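Local atomic coordinates of Succinylglutamatedesuccinylase/aspartoacylase (Rhodobacter sphaeroides 2.4.1, PDB entry 3CDX), a protein that probably hydrolyses carbon-nitrogen bonds in linear amides, as a metal-dependent hydrolase of the succinylglutamate desuccinylase/aspartoacylase family, and carries a bound calcium ion in this crystal. Residues 172-177 with 207-212; 183-188 with 249-254; 279-284 with 291-296; 315-320 with 335-340. All blocks are in the same frame, centred on the assembly; numbering follows the deposited sequence.

Contacts 1 and 4 are buried, whereas contacts 2 and 3 are partly exposed and lie away from the metal site. Contacts 1 and 2 use consecutive elements: helix 169-182, packed on strand 209-214 in contact 1, leads through Gly183 into strand 186-189 of contact 2. The helix-strand pair is held by methyl packing and one bridging water; the loop of contact 2 is joined chiefly through a glutamine amide. Contacts 3 and 4 are both antiparallel strand pairings; in contact 4 a classic beta bulge interrupts the pair itself, in contact 3 the bulge faces strand 308-311. Contact 3 sets polar side chains beside an indole where contact 4 has an apolar cluster, which also meets His186 and Val188 of contact 2.

Contact 1 (172-177 with 207-212); sequences RARTLA and GIVSLG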
loop_
_atom_site.group_PDB
_atom_site.type_symbol
_atom_site.label_atom_id
_atom_site.label_comp_id
_atom_site.label_asym_id
_atom_site.label_seq_id
_atom_site.Cartn_x
_atom_site.Cartn_y
_atom_site.Cartn_z
ATOM N N ARG A 172 39.902 3.081 -24.905
ATOM C CA ARG A 172 40.190 3.462 -23.533
ATOM C C ARG A 172 40.791 4.852 -23.517
ATOM O O ARG A 172 40.380 5.710 -22.728
ATOM C CB ARG A 172 41.149 2.470 -22.885
ATOM C CG ARG A 172 41.221 2.634 -21.368
ATOM C CD ARG A 172 41.844 1.453 -20.699
ATOM N NE ARG A 172 43.247 1.310 -21.064
ATOM C CZ ARG A 172 43.761 0.199 -21.578
ATOM N NH1 ARG A 172 42.990 -0.869 -21.773
ATOM N NH2 ARG A 172 45.051 0.149 -21.875
ATOM N N ALA A 173 41.737 5.080 -24.430
ATOM C CA ALA A 173 42.347 6.396 -24.604
ATOM C C ALA A 173 41.304 7.420 -24.997
ATOM O O ALA A 173 41.313 8.568 -24.522
ATOM C CB ALA A 173 43.437 6.339 -25.668
ATOM N N ARG A 174 40.423 7.020 -25.906
ATOM C CA ARG A 174 39.408 7.923 -26.400
ATOM C C ARG A 174 38.407 8.301 -25.304
ATOM O O ARG A 174 37.983 9.446 -25.217
ATOM C CB ARG A 174 38.682 7.279 -27.561
ATOM C CG ARG A 174 38.127 8.327 -28.463
ATOM C CD ARG A 174 37.414 7.776 -29.667
ATOM N NE ARG A 174 36.596 8.849 -30.222
ATOM C CZ ARG A 174 35.524 8.655 -30.977
ATOM N NH1 ARG A 174 35.139 7.410 -31.273
ATOM N NH2 ARG A 174 34.829 9.701 -31.421
ATOM N N THR A 175 38.029 7.322 -24.486
ATOM C CA THR A 175 37.114 7.557 -23.366
ATOM C C THR A 175 37.815 8.338 -22.238
ATOM O O THR A 175 37.270 9.332 -21.750
ATOM C CB THR A 175 36.469 6.253 -22.848
ATOM O OG1 THR A 175 35.988 5.473 -23.969
ATOM C CG2 THR A 175 35.302 6.590 -21.854
ATOM N N LEU A 176 39.044 7.950 -21.898
ATOM C CA LEU A 176 39.851 8.721 -20.920
ATOM C C LEU A 176 39.973 10.197 -21.276
ATOM O O LEU A 176 39.854 11.085 -20.417
ATOM C CB LEU A 176 41.232 8.105 -20.748
ATOM C CG LEU A 176 41.299 6.781 -19.975
ATOM C CD1 LEU A 176 42.677 6.153 -20.163
ATOM C CD2 LEU A 176 40.979 6.993 -18.487
ATOM N N ALA A 177 40.145 10.456 -22.556
ATOM C CA ALA A 177 40.287 11.817 -23.047
ATOM C C ALA A 177 38.999 12.606 -22.922
ATOM O O ALA A 177 39.027 13.816 -22.699
ATOM C CB ALA A 177 40.730 11.795 -24.495
ATOM N N GLY A 207 29.575 0.076 -28.810
ATOM C CA GLY A 207 30.887 0.642 -29.140
ATOM C C GLY A 207 30.926 2.154 -29.296
ATOM O O GLY A 207 31.761 2.694 -30.023
ATOM N N ILE A 208 30.002 2.832 -28.621
ATOM C CA ILE A 208 29.915 4.302 -28.556
ATOM C C ILE A 208 30.704 4.749 -27.318
ATOM O O ILE A 208 30.694 4.052 -26.305
ATOM C CB ILE A 208 28.386 4.694 -28.418
ATOM C CG1 ILE A 208 27.613 4.298 -29.693
ATOM C CG2 ILE A 208 28.170 6.161 -28.010
ATOM C CD1 ILE A 208 26.114 4.018 -29.479
ATOM N N VAL A 209 31.409 5.874 -27.394
ATOM C CA VAL A 209 32.107 6.417 -26.212
ATOM C C VAL A 209 31.088 6.736 -25.101
ATOM O O VAL A 209 30.125 7.439 -25.328
ATOM C CB VAL A 209 32.935 7.661 -26.547
ATOM C CG1 VAL A 209 33.543 8.225 -25.309
ATOM C CG2 VAL A 209 34.053 7.302 -27.588
ATOM N N SER A 210 31.290 6.173 -23.922
ATOM C CA SER A 210 30.322 6.285 -22.843
ATOM C C SER A 210 30.992 6.866 -21.584
ATOM O O SER A 210 31.996 6.314 -21.081
ATOM C CB SER A 210 29.769 4.872 -22.574
ATOM O OG SER A 210 29.100 4.759 -21.338
ATOM N N LEU A 211 30.441 7.979 -21.095
ATOM C CA LEU A 211 30.778 8.545 -19.787
ATOM C C LEU A 211 29.580 8.462 -18.851
ATOM O O LEU A 211 28.442 8.676 -19.268
ATOM C CB LEU A 211 31.175 10.021 -19.924
ATOM C CG LEU A 211 32.559 10.384 -20.452
ATOM C CD1 LEU A 211 32.738 11.940 -20.377
ATOM C CD2 LEU A 211 33.663 9.639 -19.659
ATOM N N GLY A 212 29.838 8.174 -17.584
ATOM C CA GLY A 212 28.834 8.333 -16.537
ATOM C C GLY A 212 29.271 9.533 -15.716
ATOM O O GLY A 212 30.414 9.997 -15.878
HETATM O O HOH W 1 33.607 4.254 -23.526
#
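Val209 and Thr175 carry most of this contact, their side chains sliding past each other in opposite directions between the helix and the strand. Val209 sends its two methyls to different partners. CG1 lies 3.9 Å from Thr175 OG1, while CG2 sits over one face of the Arg174 guanidinium, 3.7 Å above its plane and offset toward the rim. The Arg174 chain is extended from CG to NE and crosses the valine at about a right angle, with the flat guanidinium against the methyl at the exposed margin.

Thr175 is turned with CG2 anti to its backbone N and OG1 beside that N (chi1 -47°). There OG1 is hydrogen-bonded to Leu171 O in the preceding helical turn, and it also accepts a hydrogen bond from a water 2.7 Å away. The same water accepts from Ser210 N at 3.0 Å, forming a one-molecule bridge from helix side chain to strand backbone. The methyl meets the strand directly: Thr175 CG2 is 3.4 Å from Ser210 O and 4.1 Å from Leu211 CD2.

Along its two edges strand 209-214 pairs with strands 144-148 and 160-163, and helix 199-205 packs against Ser210. The axes of helix segment 172-177 and strand segment 209-212 make an angle of 41°, a helix laid on a mixed beta sheet, as in the alpha/beta catalytic domain of zinc exopeptidase relatives.

Contact 2 (183-188 with 249-254); sequences GAPHNV and TAQRGG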
loop_
_atom_site.group_PDB
_atom_site.type_symbol
_atom_site.label_atom_id
_atom_site.label_comp_id
_atom_site.label_asym_id
_atom_site.label_seq_id
_atom_site.Cartn_x
_atom_site.Cartn_y
_atom_site.Cartn_z
ATOM N N GLY A 183 36.108 17.289 -17.228
ATOM C CA GLY A 183 36.810 18.101 -16.216
ATOM C C GLY A 183 36.202 18.135 -14.832
ATOM O O GLY A 183 36.158 19.204 -14.191
ATOM N N ALA A 184 35.738 16.977 -14.354
ATOM C CA ALA A 184 35.321 16.852 -12.957
ATOM C C ALA A 184 36.593 16.614 -12.126
ATOM O O ALA A 184 37.606 16.166 -12.664
ATOM C CB ALA A 184 34.328 15.719 -12.784
ATOM N N PRO A 185 36.558 16.910 -10.824
ATOM C CA PRO A 185 37.823 16.707 -10.081
ATOM C C PRO A 185 38.385 15.310 -10.219
ATOM O O PRO A 185 39.609 15.176 -10.251
ATOM C CB PRO A 185 37.439 16.985 -8.623
ATOM C CG PRO A 185 36.213 17.793 -8.681
ATOM C CD PRO A 185 35.495 17.492 -9.981
ATOM N N HIS A 186 37.513 14.285 -10.258
ATOM C CA HIS A 186 37.950 12.908 -10.406
ATOM C C HIS A 186 37.199 12.169 -11.494
ATOM O O HIS A 186 36.027 12.420 -11.719
ATOM C CB HIS A 186 37.757 12.127 -9.132
ATOM C CG HIS A 186 38.557 12.642 -7.988
ATOM N ND1 HIS A 186 38.029 13.486 -7.037
ATOM C CD2 HIS A 186 39.859 12.446 -7.652
ATOM C CE1 HIS A 186 38.980 13.792 -6.166
ATOM N NE2 HIS A 186 40.096 13.167 -6.515
ATOM N N ASN A 187 37.909 11.268 -12.170
ATOM C CA ASN A 187 37.320 10.345 -13.115
ATOM C C ASN A 187 37.610 8.999 -12.570
ATOM O O ASN A 187 38.774 8.722 -12.252
ATOM C CB ASN A 187 37.931 10.485 -14.506
ATOM C CG ASN A 187 37.426 9.429 -15.446
ATOM O OD1 ASN A 187 36.225 9.322 -15.659
ATOM N ND2 ASN A 187 38.332 8.656 -16.040
ATOM N N VAL A 188 36.567 8.185 -12.404
ATOM C CA VAL A 188 36.687 6.868 -11.803
ATOM C C VAL A 188 36.449 5.725 -12.813
ATOM O O VAL A 188 35.379 5.622 -13.410
ATOM C CB VAL A 188 35.712 6.708 -10.585
ATOM C CG1 VAL A 188 36.029 5.466 -9.806
ATOM C CG2 VAL A 188 35.784 7.940 -9.668
ATOM N N THR A 249 38.906 23.169 -17.341
ATOM C CA THR A 249 39.145 22.006 -16.493
ATOM C C THR A 249 39.813 22.368 -15.169
ATOM O O THR A 249 40.201 21.475 -14.403
ATOM C CB THR A 249 40.001 20.954 -17.242
ATOM O OG1 THR A 249 41.291 21.497 -17.545
ATOM C CG2 THR A 249 39.331 20.496 -18.562
ATOM N N ALA A 250 39.976 23.672 -14.919
ATOM C CA ALA A 250 40.510 24.188 -13.658
ATOM C C ALA A 250 39.609 23.703 -12.521
ATOM O O ALA A 250 38.396 23.685 -12.651
ATOM C CB ALA A 250 40.576 25.739 -13.678
ATOM N N GLN A 251 40.219 23.288 -11.427
ATOM C CA GLN A 251 39.478 22.734 -10.314
ATOM C C GLN A 251 39.449 23.755 -9.200
ATOM O O GLN A 251 40.352 24.611 -9.105
ATOM C CB GLN A 251 40.122 21.424 -9.855
ATOM C CG GLN A 251 40.210 20.382 -10.986
ATOM C CD GLN A 251 38.843 20.007 -11.543
ATOM O OE1 GLN A 251 37.855 19.898 -10.802
ATOM N NE2 GLN A 251 38.770 19.839 -12.850
ATOM N N ARG A 252 38.408 23.690 -8.378
ATOM C CA ARG A 252 38.281 24.612 -7.255
ATOM C C ARG A 252 39.512 24.556 -6.375
ATOM O O ARG A 252 39.971 25.571 -5.883
ATOM C CB ARG A 252 37.041 24.310 -6.392
ATOM C CG ARG A 252 36.771 25.428 -5.391
ATOM C CD ARG A 252 35.540 25.166 -4.570
ATOM N NE ARG A 252 34.352 25.447 -5.343
ATOM C CZ ARG A 252 33.791 26.639 -5.458
ATOM N NH1 ARG A 252 34.307 27.690 -4.827
ATOM N NH2 ARG A 252 32.701 26.779 -6.214
ATOM N N GLY A 253 40.031 23.356 -6.156
ATOM C CA GLY A 253 41.126 23.178 -5.217
ATOM C C GLY A 253 42.445 23.626 -5.809
ATOM O O GLY A 253 43.494 23.471 -5.184
ATOM N N GLY A 254 42.401 24.156 -7.030
ATOM C CA GLY A 254 43.619 24.604 -7.692
ATOM C C GLY A 254 44.053 23.850 -8.931
ATOM O O GLY A 254 44.520 24.479 -9.891
#
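The carboxamide of Gln251 meets the Pro185 ring through OE1, which hangs over one face of the pyrrolidine: it is 3.3 Å from Pro185 N and 3.4 Å from Pro185 CG. The two side chains cross at about a right angle. At the other branch of the amide, NE2 donates to Gly183 O at 3.0 Å along a nearly straight line (178°). That acceptor lies in the plane of the Gln251 amide, whereas seen from Gly183 the donor stands well above the carbonyl plane. NE2 also makes a weak, bent bond to Thr249 O at 2.7 Å. The bend at chi2 (-60°) folds CD back toward the 183-185 backbone.

Gly183 is the first residue beyond helix 169-182, leaving helical geometry with positive phi before the chain enters strand 186-189. Gln251 opens a type I beta turn closed by Gly254 N to Gln251 O, in the loop ahead of strand 259-271. An alanine at Gln251 would probably leave the loop without its hydrogen bond to Gly183 O and the Pro185 face without its cover. Arg231, from helix 223-239, also bonds Gly183 O. Nearby, Thr249 CG2 rests 4.2 Å from Gly183 CA, while Thr249 OG1 is hydrogen-bonded to Ala256 O.

Contact 3 (279-284 with 291-296); sequences EPTHYV and GETAGW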
loop_
_atom_site.group_PDB
_atom_site.type_symbol
_atom_site.label_atom_id
_atom_site.label_comp_id
_atom_site.label_asym_id
_atom_site.label_seq_id
_atom_site.Cartn_x
_atom_site.Cartn_y
_atom_site.Cartn_z
ATOM N N GLU A 279 27.386 5.548 11.973
ATOM C CA GLU A 279 28.047 6.829 12.212
ATOM C C GLU A 279 29.399 6.812 11.474
ATOM O O GLU A 279 30.303 6.022 11.859
ATOM C CB GLU A 279 28.306 7.026 13.721
ATOM C CG GLU A 279 29.089 8.307 14.033
ATOM C CD GLU A 279 29.671 8.324 15.428
ATOM O OE1 GLU A 279 29.281 7.503 16.250
ATOM O OE2 GLU A 279 30.485 9.188 15.714
ATOM N N PRO A 280 29.545 7.649 10.424
ATOM C CA PRO A 280 30.801 7.661 9.694
ATOM C C PRO A 280 31.874 8.519 10.377
ATOM O O PRO A 280 31.559 9.381 11.213
ATOM C CB PRO A 280 30.419 8.304 8.368
ATOM C CG PRO A 280 29.288 9.279 8.741
ATOM C CD PRO A 280 28.542 8.581 9.845
ATOM N N THR A 281 33.130 8.265 10.015
ATOM C CA THR A 281 34.249 9.091 10.415
ATOM C C THR A 281 34.671 10.069 9.342
ATOM O O THR A 281 35.334 11.045 9.660
ATOM C CB THR A 281 35.509 8.233 10.813
ATOM O OG1 THR A 281 35.863 7.365 9.744
ATOM C CG2 THR A 281 35.230 7.407 12.011
ATOM N N HIS A 282 34.297 9.829 8.082
ATOM C CA HIS A 282 34.698 10.696 6.940
ATOM C C HIS A 282 33.592 10.891 5.934
ATOM O O HIS A 282 32.730 9.995 5.787
ATOM C CB HIS A 282 35.870 10.065 6.162
ATOM C CG HIS A 282 37.134 10.007 6.953
ATOM N ND1 HIS A 282 38.045 11.040 6.965
ATOM C CD2 HIS A 282 37.609 9.070 7.806
ATOM C CE1 HIS A 282 39.045 10.735 7.775
ATOM N NE2 HIS A 282 38.806 9.543 8.298
ATOM N N TYR A 283 33.650 12.016 5.209
ATOM C CA TYR A 283 32.816 12.250 4.027
ATOM C C TYR A 283 33.515 11.931 2.736
ATOM O O TYR A 283 34.752 11.848 2.698
ATOM C CB TYR A 283 32.386 13.709 3.927
ATOM C CG TYR A 283 31.523 14.172 5.056
ATOM C CD1 TYR A 283 30.430 13.393 5.499
ATOM C CD2 TYR A 283 31.786 15.387 5.690
ATOM C CE1 TYR A 283 29.622 13.826 6.545
ATOM C CE2 TYR A 283 30.990 15.833 6.736
ATOM C CZ TYR A 283 29.913 15.067 7.155
ATOM O OH TYR A 283 29.136 15.537 8.192
ATOM N N VAL A 284 32.733 11.820 1.659
ATOM C CA VAL A 284 33.302 11.686 0.314
ATOM C C VAL A 284 34.327 12.779 0.058
ATOM O O VAL A 284 34.172 13.911 0.557
ATOM C CB VAL A 284 32.214 11.647 -0.806
ATOM C CG1 VAL A 284 31.317 10.437 -0.541
ATOM C CG2 VAL A 284 31.412 12.954 -0.895
ATOM N N GLY A 291 42.969 0.003 7.474
ATOM C CA GLY A 291 43.014 -0.344 8.884
ATOM C C GLY A 291 42.441 0.686 9.848
ATOM O O GLY A 291 42.160 0.363 11.006
ATOM N N GLU A 292 42.256 1.913 9.376
ATOM C CA GLU A 292 41.676 2.930 10.222
ATOM C C GLU A 292 40.134 2.898 10.259
ATOM O O GLU A 292 39.486 2.358 9.365
ATOM C CB GLU A 292 42.235 4.299 9.853
ATOM C CG GLU A 292 41.465 5.100 8.804
ATOM C CD GLU A 292 42.211 6.402 8.452
ATOM O OE1 GLU A 292 43.374 6.545 8.930
ATOM O OE2 GLU A 292 41.659 7.274 7.733
ATOM N N THR A 293 39.573 3.482 11.316
ATOM C CA THR A 293 38.136 3.439 11.599
ATOM C C THR A 293 37.295 4.147 10.529
ATOM O O THR A 293 37.532 5.307 10.204
ATOM C CB THR A 293 37.832 3.975 13.020
ATOM O OG1 THR A 293 38.543 3.167 13.966
ATOM C CG2 THR A 293 36.338 3.866 13.359
ATOM N N ALA A 294 36.342 3.408 9.956
ATOM C CA ALA A 294 35.428 3.978 8.943
ATOM C C ALA A 294 34.147 4.544 9.592
ATOM O O ALA A 294 33.531 5.484 9.045
ATOM C CB ALA A 294 35.096 2.956 7.852
ATOM N N GLY A 295 33.802 4.011 10.764
ATOM C CA GLY A 295 32.625 4.424 11.527
ATOM C C GLY A 295 32.145 3.257 12.350
ATOM O O GLY A 295 32.854 2.254 12.452
ATOM N N TRP A 296 30.960 3.391 12.943
ATOM C CA TRP A 296 30.399 2.444 13.909
ATOM C C TRP A 296 28.910 2.238 13.650
ATOM O O TRP A 296 28.169 3.191 13.352
ATOM C CB TRP A 296 30.522 2.982 15.360
ATOM C CG TRP A 296 31.898 3.286 15.825
ATOM C CD1 TRP A 296 32.754 2.425 16.470
ATOM C CD2 TRP A 296 32.602 4.525 15.681
ATOM N NE1 TRP A 296 33.945 3.065 16.742
ATOM C CE2 TRP A 296 33.885 4.346 16.263
ATOM C CE3 TRP A 296 32.268 5.781 15.132
ATOM C CZ2 TRP A 296 34.831 5.370 16.312
ATOM C CZ3 TRP A 296 33.197 6.780 15.153
ATOM C CH2 TRP A 296 34.476 6.582 15.744
#
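Thr281 grips the opposing strand twice: OG1 donates to Thr293 O at 2.7 Å and its backbone N to Ala294 O at 3.0 Å. The hydroxyl gets there because chi1 (56°) puts OG1 between the backbone N and the carbonyl carbon. Thr281 CG2, on another branch, lies 3.8 Å from Trp296 CZ3, crossing the indole at about a right angle, and Thr293 CG2 lies over one face of that indole. Glu279 runs side by side with Trp296, pointing the same way, its OE1 3.6 Å from Trp296 CE3 and the carboxylate turned 45° from the ring. In the backbone Glu279 N bonds Trp296 O at 2.8 Å, in an antiparallel hydrogen-bonded pair.

His282 and Glu292 meet more loosely. Their planes are 7° apart, but His282 NE2 and Glu292 OE2 stay 3.7 Å apart.

In a second shell, His298 NE2 hydrogen-bonds Glu279 OE1, Glu286 OE1 takes His282 ND1, and Glu309 OE2 bonds Thr293 OG1. Ala294 and Gly295 both face Leu310 as a classic beta bulge. Strands 276-280 and 293-298 form the middle of a four-stranded antiparallel sheet, flanked by 326-327 and 308-311, and Pro280 packs on Val221 of the second subunit.

Contact 4 (315-320 with 335-340); sequences DGIVWF and VVMEDY
Met337 reaches past the Trp319 side chain at about a right angle, its SD 3.8 Å from Trp319 CB and 4.4 Å from the centroid of the five-membered ring. The sulfur sits obliquely, a Met-aromatic contact. Beyond it, Met337 CE touches Ile317 CG2 at 3.6 Å; the thioether thus bridges Ile317 and the indole. The chain is extended beyond CG, and CG itself takes the crowded position between backbone N and carbonyl carbon (chi1 63°). An alanine at Met337 would probably open a gap between Ile317 and Trp319 and leave the indole without its sulfur neighbour.

In the backbone strands 316-322 and 332-339 run antiparallel, Ile317 and Met337 forming a hydrogen-bonded pair: Ile317 N to Met337 O is 3.0 Å and Met337 N to Ile317 O 2.9 Å. The register then slips by one: Trp319 and Phe320 both face Val335 in a classic beta bulge. Val335 O takes Trp319 N at 2.9 Å and, weakly, Phe320 N, while Val335 N gives back to Phe320 O. Val335 CG1 lies at the indole edge, and Phe320 CE1 stands over the centre of one indole face. Trp319 NE1 is hydrogen-bonded to Ser160 OG.

At Gly316 a CB would clash with Val336 CG1. Met337 also packs on His186 and Val188. The Phe320 side chain lies about 8 Å from the bound calcium and meets Trp38 of the third subunit.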
loop_
_atom_site.group_PDB
_atom_site.type_symbol
_atom_site.label_atom_id
_atom_site.label_comp_id
_atom_site.label_asym_id
_atom_site.label_seq_id
_atom_site.Cartn_x
_atom_site.Cartn_y
_atom_site.Cartn_z
ATOM N N ASP A 315 43.879 2.225 1.299
ATOM C CA ASP A 315 44.233 3.650 1.275
ATOM C C ASP A 315 43.572 4.281 0.047
ATOM O O ASP A 315 43.400 3.611 -0.976
ATOM C CB ASP A 315 45.751 3.883 1.180
ATOM C CG ASP A 315 46.547 3.195 2.303
ATOM O OD1 ASP A 315 45.971 2.764 3.318
ATOM O OD2 ASP A 315 47.780 3.080 2.158
ATOM N N GLY A 316 43.260 5.574 0.123
ATOM C CA GLY A 316 42.620 6.259 -0.984
ATOM C C GLY A 316 41.737 7.434 -0.572
ATOM O O GLY A 316 41.937 8.039 0.471
ATOM N N ILE A 317 40.763 7.763 -1.416
ATOM C CA ILE A 317 39.849 8.891 -1.212
ATOM C C ILE A 317 38.421 8.296 -1.229
ATOM O O ILE A 317 38.107 7.420 -2.062
ATOM C CB ILE A 317 40.049 9.942 -2.336
ATOM C CG1 ILE A 317 41.519 10.376 -2.367
ATOM C CG2 ILE A 317 39.067 11.180 -2.231
ATOM C CD1 ILE A 317 41.807 11.525 -3.283
ATOM N N VAL A 318 37.583 8.709 -0.276
ATOM C CA VAL A 318 36.193 8.260 -0.260
ATOM C C VAL A 318 35.488 8.771 -1.520
ATOM O O VAL A 318 35.452 9.969 -1.792
ATOM C CB VAL A 318 35.431 8.642 1.062
ATOM C CG1 VAL A 318 33.993 8.113 1.057
ATOM C CG2 VAL A 318 36.175 8.051 2.279
ATOM N N TRP A 319 34.960 7.839 -2.304
ATOM C CA TRP A 319 34.242 8.199 -3.528
ATOM C C TRP A 319 32.725 8.291 -3.284
ATOM O O TRP A 319 32.108 9.311 -3.648
ATOM C CB TRP A 319 34.533 7.194 -4.633
ATOM C CG TRP A 319 33.825 7.489 -5.931
ATOM C CD1 TRP A 319 33.548 8.721 -6.473
ATOM C CD2 TRP A 319 33.289 6.532 -6.831
ATOM N NE1 TRP A 319 32.899 8.578 -7.671
ATOM C CE2 TRP A 319 32.706 7.240 -7.900
ATOM C CE3 TRP A 319 33.247 5.133 -6.842
ATOM C CZ2 TRP A 319 32.114 6.597 -8.980
ATOM C CZ3 TRP A 319 32.627 4.490 -7.919
ATOM C CH2 TRP A 319 32.071 5.227 -8.969
ATOM N N PHE A 320 32.169 7.197 -2.726
ATOM C CA PHE A 320 30.802 7.106 -2.183
ATOM C C PHE A 320 30.860 7.005 -0.677
ATOM O O PHE A 320 31.603 6.184 -0.129
ATOM C CB PHE A 320 30.047 5.869 -2.695
ATOM C CG PHE A 320 29.452 6.023 -4.067
ATOM C CD1 PHE A 320 30.080 6.771 -5.045
ATOM C CD2 PHE A 320 28.232 5.385 -4.391
ATOM C CE1 PHE A 320 29.501 6.918 -6.330
ATOM C CE2 PHE A 320 27.651 5.542 -5.671
ATOM C CZ PHE A 320 28.304 6.298 -6.634
ATOM N N VAL A 335 32.872 3.399 -0.370
ATOM C CA VAL A 335 33.632 2.833 -1.461
ATOM C C VAL A 335 34.805 3.792 -1.637
ATOM O O VAL A 335 34.614 5.011 -1.822
ATOM C CB VAL A 335 32.821 2.777 -2.754
ATOM C CG1 VAL A 335 33.658 2.100 -3.878
ATOM C CG2 VAL A 335 31.495 2.047 -2.531
ATOM N N VAL A 336 36.006 3.223 -1.556
ATOM C CA VAL A 336 37.269 3.989 -1.659
ATOM C C VAL A 336 37.872 3.855 -3.070
ATOM O O VAL A 336 37.942 2.736 -3.634
ATOM C CB VAL A 336 38.253 3.512 -0.552
ATOM C CG1 VAL A 336 39.601 4.257 -0.586
ATOM C CG2 VAL A 336 37.568 3.654 0.816
ATOM N N MET A 337 38.264 4.987 -3.642
ATOM C CA MET A 337 38.926 5.029 -4.937
ATOM C C MET A 337 40.411 5.275 -4.681
ATOM O O MET A 337 40.740 5.805 -3.649
ATOM C CB MET A 337 38.319 6.093 -5.856
ATOM C CG MET A 337 38.415 7.555 -5.405
ATOM S SD MET A 337 37.489 8.702 -6.471
ATOM C CE MET A 337 37.821 10.143 -5.497
ATOM N N GLU A 338 41.281 4.868 -5.611
ATOM C CA GLU A 338 42.751 4.978 -5.498
ATOM C C GLU A 338 43.242 5.526 -6.835
ATOM O O GLU A 338 42.499 5.461 -7.822
ATOM C CB GLU A 338 43.391 3.603 -5.189
ATOM C CG GLU A 338 43.231 2.508 -6.287
ATOM C CD GLU A 338 43.627 1.073 -5.858
ATOM O OE1 GLU A 338 44.474 0.903 -4.940
ATOM O OE2 GLU A 338 43.090 0.081 -6.458
ATOM N N ASP A 339 44.458 6.091 -6.867
ATOM C CA ASP A 339 45.071 6.611 -8.107
ATOM C C ASP A 339 44.996 5.558 -9.190
ATOM O O ASP A 339 45.193 4.355 -8.918
ATOM C CB ASP A 339 46.553 6.970 -7.907
ATOM C CG ASP A 339 46.755 8.255 -7.109
ATOM O OD1 ASP A 339 45.794 9.044 -6.953
ATOM O OD2 ASP A 339 47.898 8.492 -6.650
ATOM N N TYR A 340 44.710 6.020 -10.401
ATOM C CA TYR A 340 44.591 5.178 -11.573
ATOM C C TYR A 340 45.933 4.615 -12.032
ATOM O O TYR A 340 46.907 5.354 -12.147
ATOM C CB TYR A 340 43.998 5.974 -12.731
ATOM C CG TYR A 340 43.811 5.175 -14.003
ATOM C CD1 TYR A 340 42.804 4.198 -14.105
ATOM C CD2 TYR A 340 44.642 5.385 -15.111
ATOM C CE1 TYR A 340 42.627 3.451 -15.286
ATOM C CE2 TYR A 340 44.475 4.636 -16.298
ATOM C CZ TYR A 340 43.467 3.683 -16.378
ATOM O OH TYR A 340 43.308 2.968 -17.537
#